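Local coordinates for protein EscN (Escherichia coli O127:H6, PDB 2OBL) that is a probable type III secretion system protein of the P-loop fold, related to the ATP synthase alpha and beta subunits, at residues 34-40 against 150-154; 51-55 against 67-72. The protein carries 1 engineered substitution. One frame throughout, in Å; residues are numbered along the deposited sequence. Where two conformers were deposited one is given.

Interaction 1: residues 34-40 against 150-154; sequences FERSLYA and TIAEY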
loop_
_atom_site.group_PDB
_atom_site.type_symbol
_atom_site.label_atom_id
_atom_site.label_comp_id
_atom_site.label_asym_id
_atom_site.label_seq_id
_atom_site.Cartn_x
_atom_site.Cartn_y
_atom_site.Cartn_z
ATOM N N PHE A 34 -19.894 -11.610 -17.425
ATOM C CA PHE A 34 -18.905 -12.672 -17.192
ATOM C C PHE A 34 -18.900 -13.213 -15.770
ATOM O O PHE A 34 -18.952 -12.452 -14.813
ATOM C CB PHE A 34 -17.492 -12.174 -17.513
ATOM C CG PHE A 34 -17.403 -11.384 -18.784
ATOM C CD1 PHE A 34 -17.737 -11.963 -20.000
ATOM C CD2 PHE A 34 -16.973 -10.065 -18.767
ATOM C CE1 PHE A 34 -17.653 -11.237 -21.174
ATOM C CE2 PHE A 34 -16.883 -9.334 -19.932
ATOM C CZ PHE A 34 -17.225 -9.919 -21.142
ATOM N N GLU A 35 -18.805 -14.531 -15.633
ATOM C CA GLU A 35 -18.526 -15.126 -14.330
ATOM C C GLU A 35 -17.061 -15.540 -14.215
ATOM O O GLU A 35 -16.477 -16.100 -15.149
ATOM C CB GLU A 35 -19.389 -16.357 -14.076
ATOM C CG GLU A 35 -20.858 -16.092 -13.871
ATOM C CD GLU A 35 -21.606 -17.366 -13.531
ATOM O OE1 GLU A 35 -21.411 -18.376 -14.242
ATOM O OE2 GLU A 35 -22.381 -17.359 -12.551
ATOM N N ARG A 36 -16.474 -15.278 -13.053
ATOM C CA ARG A 36 -15.145 -15.772 -12.748
ATOM C C ARG A 36 -15.139 -16.406 -11.362
ATOM O O ARG A 36 -15.858 -15.972 -10.463
ATOM C CB ARG A 36 -14.110 -14.649 -12.814
ATOM C CG ARG A 36 -13.786 -14.172 -14.237
ATOM C CD ARG A 36 -12.374 -13.626 -14.293
ATOM N NE ARG A 36 -11.955 -13.223 -15.630
ATOM C CZ ARG A 36 -10.715 -12.856 -15.923
ATOM N NH1 ARG A 36 -9.784 -12.855 -14.959
ATOM N NH2 ARG A 36 -10.397 -12.496 -17.164
ATOM N N SER A 37 -14.326 -17.447 -11.205
ATOM C CA SER A 37 -14.122 -18.068 -9.907
ATOM C C SER A 37 -13.371 -17.104 -8.986
ATOM O O SER A 37 -12.533 -16.324 -9.446
ATOM C CB SER A 37 -13.334 -19.370 -10.076
ATOM O OG SER A 37 -12.983 -19.924 -8.821
ATOM N N LEU A 38 -13.687 -17.149 -7.695
ATOM C CA LEU A 38 -12.966 -16.329 -6.707
ATOM C C LEU A 38 -11.538 -16.822 -6.489
ATOM O O LEU A 38 -10.707 -16.132 -5.881
ATOM C CB LEU A 38 -13.709 -16.302 -5.373
ATOM C CG LEU A 38 -14.938 -15.394 -5.294
ATOM C CD1 LEU A 38 -15.571 -15.402 -3.915
ATOM C CD2 LEU A 38 -14.581 -13.977 -5.700
ATOM N N TYR A 39 -11.262 -18.018 -7.000
ATOM C CA TYR A 39 -9.959 -18.633 -6.832
ATOM C C TYR A 39 -9.290 -18.867 -8.181
ATOM O O TYR A 39 -9.959 -19.111 -9.182
ATOM C CB TYR A 39 -10.104 -19.913 -6.012
ATOM C CG TYR A 39 -10.874 -19.670 -4.724
ATOM C CD1 TYR A 39 -10.244 -19.131 -3.608
ATOM C CD2 TYR A 39 -12.238 -19.942 -4.638
ATOM C CE1 TYR A 39 -10.941 -18.889 -2.435
ATOM C CE2 TYR A 39 -12.946 -19.704 -3.464
ATOM C CZ TYR A 39 -12.290 -19.174 -2.368
ATOM O OH TYR A 39 -12.977 -18.936 -1.192
ATOM N N ALA A 40 -7.967 -18.742 -8.206
ATOM C CA ALA A 40 -7.195 -18.923 -9.431
ATOM C C ALA A 40 -5.938 -19.722 -9.119
ATOM O O ALA A 40 -5.451 -19.697 -7.989
ATOM C CB ALA A 40 -6.850 -17.569 -10.055
ATOM N N THR A 150 -9.792 -11.011 -7.812
ATOM C CA THR A 150 -10.369 -11.535 -9.053
ATOM C C THR A 150 -10.707 -10.409 -10.025
ATOM O O THR A 150 -10.463 -10.512 -11.220
ATOM C CB THR A 150 -11.607 -12.389 -8.747
ATOM O OG1 THR A 150 -11.191 -13.532 -7.979
ATOM C CG2 THR A 150 -12.258 -12.885 -10.053
ATOM N N ILE A 151 -11.268 -9.327 -9.504
ATOM C CA ILE A 151 -11.575 -8.173 -10.336
ATOM C C ILE A 151 -10.296 -7.535 -10.905
ATOM O O ILE A 151 -10.250 -7.136 -12.078
ATOM C CB ILE A 151 -12.433 -7.148 -9.571
ATOM C CG1 ILE A 151 -13.841 -7.719 -9.318
ATOM C CG2 ILE A 151 -12.526 -5.842 -10.353
ATOM C CD1 ILE A 151 -14.638 -6.925 -8.290
ATOM N N ALA A 152 -9.258 -7.446 -10.079
ATOM C CA ALA A 152 -7.964 -6.965 -10.537
ATOM C C ALA A 152 -7.436 -7.821 -11.682
ATOM O O ALA A 152 -6.893 -7.293 -12.645
ATOM C CB ALA A 152 -6.938 -6.923 -9.368
ATOM N N GLU A 153 -7.601 -9.137 -11.571
ATOM C CA GLU A 153 -7.180 -10.055 -12.638
ATOM C C GLU A 153 -7.972 -9.823 -13.920
ATOM O O GLU A 153 -7.415 -9.861 -15.024
ATOM C CB GLU A 153 -7.306 -11.508 -12.178
ATOM C CG GLU A 153 -6.307 -11.898 -11.099
ATOM C CD GLU A 153 -6.646 -13.211 -10.428
ATOM O OE1 GLU A 153 -7.823 -13.619 -10.475
ATOM O OE2 GLU A 153 -5.733 -13.828 -9.840
ATOM N N TYR A 154 -9.269 -9.574 -13.779
ATOM C CA TYR A 154 -10.102 -9.296 -14.945
ATOM C C TYR A 154 -9.574 -8.077 -15.699
ATOM O O TYR A 154 -9.414 -8.120 -16.919
ATOM C CB TYR A 154 -11.571 -9.091 -14.568
ATOM C CG TYR A 154 -12.362 -8.477 -15.704
ATOM C CD1 TYR A 154 -12.762 -9.243 -16.801
ATOM C CD2 TYR A 154 -12.673 -7.126 -15.700
ATOM C CE1 TYR A 154 -13.455 -8.673 -17.847
ATOM C CE2 TYR A 154 -13.369 -6.551 -16.738
ATOM C CZ TYR A 154 -13.755 -7.322 -17.807
ATOM O OH TYR A 154 -14.451 -6.718 -18.830
HETATM O O HOH W 1 -9.445 -14.350 -12.417
#

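Interaction 2: residues 51-55 against 67-72; sequences IDQPF and TCGIGQ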
loop_
_atom_site.group_PDB
_atom_site.type_symbol
_atom_site.label_atom_id
_atom_site.label_comp_id
_atom_site.label_asym_id
_atom_site.label_seq_id
_atom_site.Cartn_x
_atom_site.Cartn_y
_atom_site.Cartn_z
ATOM N N ILE A 51 10.338 -8.142 -11.945
ATOM C CA ILE A 51 9.940 -6.751 -11.739
ATOM C C ILE A 51 11.089 -5.857 -12.174
ATOM O O ILE A 51 12.179 -5.930 -11.608
ATOM C CB ILE A 51 9.621 -6.484 -10.257
ATOM C CG1 ILE A 51 8.433 -7.343 -9.813
ATOM C CG2 ILE A 51 9.349 -4.996 -10.017
ATOM C CD1 ILE A 51 8.135 -7.254 -8.335
ATOM N N ASP A 52 10.856 -5.017 -13.181
ATOM C CA ASP A 52 11.944 -4.222 -13.741
ATOM C C ASP A 52 11.566 -2.815 -14.228
ATOM O O ASP A 52 12.392 -2.115 -14.824
ATOM C CB ASP A 52 12.663 -5.014 -14.845
ATOM C CG ASP A 52 11.756 -5.346 -16.024
ATOM O OD1 ASP A 52 10.581 -4.925 -16.027
ATOM O OD2 ASP A 52 12.237 -6.021 -16.967
ATOM N N GLN A 53 10.326 -2.406 -13.972
ATOM C CA GLN A 53 9.845 -1.069 -14.335
ATOM C C GLN A 53 9.345 -0.365 -13.083
ATOM O O GLN A 53 8.735 -0.997 -12.244
ATOM C CB GLN A 53 8.694 -1.175 -15.337
ATOM C CG GLN A 53 9.060 -1.821 -16.659
ATOM C CD GLN A 53 9.950 -0.937 -17.501
ATOM O OE1 GLN A 53 10.112 0.251 -17.216
ATOM N NE2 GLN A 53 10.536 -1.509 -18.541
ATOM N N PRO A 54 9.601 0.948 -12.954
ATOM C CA PRO A 54 9.112 1.623 -11.753
ATOM C C PRO A 54 7.587 1.797 -11.755
ATOM O O PRO A 54 6.974 1.969 -12.821
ATOM C CB PRO A 54 9.811 2.983 -11.796
ATOM C CG PRO A 54 10.139 3.213 -13.211
ATOM C CD PRO A 54 10.327 1.861 -13.857
ATOM N N PHE A 55 6.993 1.720 -10.567
ATOM C CA PHE A 55 5.576 2.003 -10.393
ATOM C C PHE A 55 5.478 3.266 -9.571
ATOM O O PHE A 55 5.873 3.288 -8.402
ATOM C CB PHE A 55 4.860 0.853 -9.679
ATOM C CG PHE A 55 3.389 1.078 -9.506
ATOM C CD1 PHE A 55 2.504 0.806 -10.544
ATOM C CD2 PHE A 55 2.888 1.563 -8.318
ATOM C CE1 PHE A 55 1.125 1.014 -10.382
ATOM C CE2 PHE A 55 1.519 1.774 -8.150
ATOM C CZ PHE A 55 0.646 1.508 -9.185
ATOM N N THR A 67 11.615 3.282 -4.111
ATOM C CA THR A 67 10.839 3.185 -5.343
ATOM C C THR A 67 10.179 1.834 -5.564
ATOM O O THR A 67 10.820 0.782 -5.461
ATOM C CB THR A 67 11.703 3.518 -6.564
ATOM O OG1 THR A 67 12.559 4.627 -6.244
ATOM C CG2 THR A 67 10.824 3.847 -7.748
ATOM N N CYS A 68 8.885 1.886 -5.866
ATOM C CA CYS A 68 8.085 0.688 -6.104
ATOM C C CYS A 68 8.263 0.233 -7.540
ATOM O O CYS A 68 8.659 1.018 -8.392
ATOM C CB CYS A 68 6.604 0.968 -5.880
ATOM S SG CYS A 68 6.159 1.410 -4.211
ATOM N N GLY A 69 7.931 -1.029 -7.803
ATOM C CA GLY A 69 8.019 -1.581 -9.144
ATOM C C GLY A 69 6.707 -2.166 -9.631
ATOM O O GLY A 69 5.876 -2.595 -8.835
ATOM N N ILE A 70 6.517 -2.178 -10.945
ATOM C CA ILE A 70 5.303 -2.765 -11.523
ATOM C C ILE A 70 5.244 -4.257 -11.209
ATOM O O ILE A 70 6.174 -5.018 -11.542
ATOM C CB ILE A 70 5.206 -2.516 -13.039
ATOM C CG1 ILE A 70 5.156 -1.009 -13.329
ATOM C CG2 ILE A 70 3.987 -3.197 -13.621
ATOM C CD1 ILE A 70 5.047 -0.675 -14.828
ATOM N N GLY A 71 4.163 -4.656 -10.541
ATOM C CA GLY A 71 3.927 -6.047 -10.149
ATOM C C GLY A 71 4.427 -6.398 -8.750
ATOM O O GLY A 71 4.357 -7.543 -8.329
ATOM N N GLN A 72 4.945 -5.405 -8.032
ATOM C CA GLN A 72 5.401 -5.589 -6.663
ATOM C C GLN A 72 4.227 -5.843 -5.729
ATOM O O GLN A 72 3.116 -5.360 -5.981
ATOM C CB GLN A 72 6.121 -4.324 -6.204
ATOM C CG GLN A 72 7.045 -4.502 -5.036
ATOM C CD GLN A 72 7.699 -3.206 -4.621
ATOM O OE1 GLN A 72 7.359 -2.142 -5.139
ATOM N NE2 GLN A 72 8.609 -3.276 -3.651
HETATM O O HOH W 2 7.996 -4.514 -13.586
HETATM O O HOH W 3 7.315 4.308 -6.312
#

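Interaction 1: residues 34-40 against 150-154
Glu153 OE1 accepts a short hydrogen bond of 2.6 Å from water 1, which in turn accepts one of 3.0 Å from Arg36 NH1, so the two opposite charges meet through solvent. Directly, Arg36 NH1 and Glu153 OE1 stand 5.0 Å apart. Each side chain has its ion partner outside the two segments: Arg36 NH2 forms a salt bridge with Asp157, just past the end of helix 138-156, and Glu153 OE2 forms one with Arg206. These pairings probably help to fix how the guanidinium and the carboxylate present themselves to the water. Arg36 starts with CG beside its backbone N (chi1 -72°) and then runs extended to NE, which carries the guanidinium out over the helix backbone. Tyr154 CA lies against one face of that group, toward its rim, 3.7 Å from Arg36 CZ. The guanidinium stands nearly upright to the Tyr154 ring, the planes 84° apart, and is not stacked on it. Farther along the same tyrosine, OH touches the edge of the Phe34 ring, 3.7 Å from Phe34 CE2; the two rings meet rim to rim, and the hydroxyl is hydrogen-bonded to Asp9. At the other end, Thr150 turns its methyl CG2 to Arg36 CB, at 3.8 Å. Thr150 OG1 comes within 3.4 Å of Leu38 O at a poor angle for bonding, yet Arg206 bonds to both oxygens and so clamps loop and helix together. Strand 34-37, paired antiparallel with strand 4-7, runs across the helix at 124°, their axes 9.6 Å apart at closest approach. A two-stranded sheet thus lies on the outer side of helix 138-156, the helix of a beta-alpha-beta crossover in the parallel-stranded core of a P-loop domain.

Interaction 2: residues 51-55 against 67-72
Gln53 O receives the backbone N-H of Ile70 at 2.8 Å, nearly straight at 165°, and also touches Gly69 CA at 3.2 Å in a CA-H...O contact. Two residues on, Phe55 N donates to Cys68 O, again at 2.8 Å, although the donor stands 51° out of the carbonyl plane. Ile51 lays its CG2 branch against Ile70 O, at 3.5 Å, while its other branch reaches on until CD1 meets Gln72 CA at 3.6 Å. Gln53 CB packs on Ile70 CD1 at 3.7 Å, and Phe55 CB rests on the backbone of Gly69; with CG anti to the backbone N, the Phe55 ring leads away toward strand 214-222, edge to Cys68 CB and Ile70 CG1, and the side chain touches Thr216. The result is a short, weakly bonded antiparallel pair in which Pro54 faces Gly69 as the non-hydrogen-bonded pair, followed by a type II turn from Gly69 to Gln72 that leads into strand 73-78, the strand running up to a probable Walker A loop. At the turn's third position Gly71 takes a positive phi of 93°, as glycine usually does there, and Gln72 N bonds back to Gly69 O. Gln72 braces the turn from within, its OE1 accepting from Gly69 N at 2.9 Å. Water 3 sits inside the Phe55-Cys68 pair, donating to Phe55 O and accepting from Cys68 N in place of a second direct bond; water 2 joins Asp52 N to Ile70 O. In the next shell, Gly71 N bonds to Thr216 OG1, and Tyr335 of helix 335-345 packs against Pro54 and Thr67.

How the interactions relate
Both contacts touch strand 214-222 of the central sheet, interaction 1 through its helix alone: there Ala152 and Glu153 meet Ile215, while in interaction 2 Ile70 and Phe55 touch the adjoining Ser214 and Thr216. They remain separate, their centres about 23 Å apart and their nearest atoms about 11 Å. Interaction 1, toward the periphery and partly buried, has no direct hydrogen bond between its segments; its charged side chains pair with Asp157 and Arg206 and reach each other through water. Interaction 2, closer to the chain's centre and largely buried, is built on backbone bonds with isoleucine packing, and its waters join backbone atoms. Along the chain, 51-55 and 67-72 both fall inside the loop that 34-40 and 150-154 close.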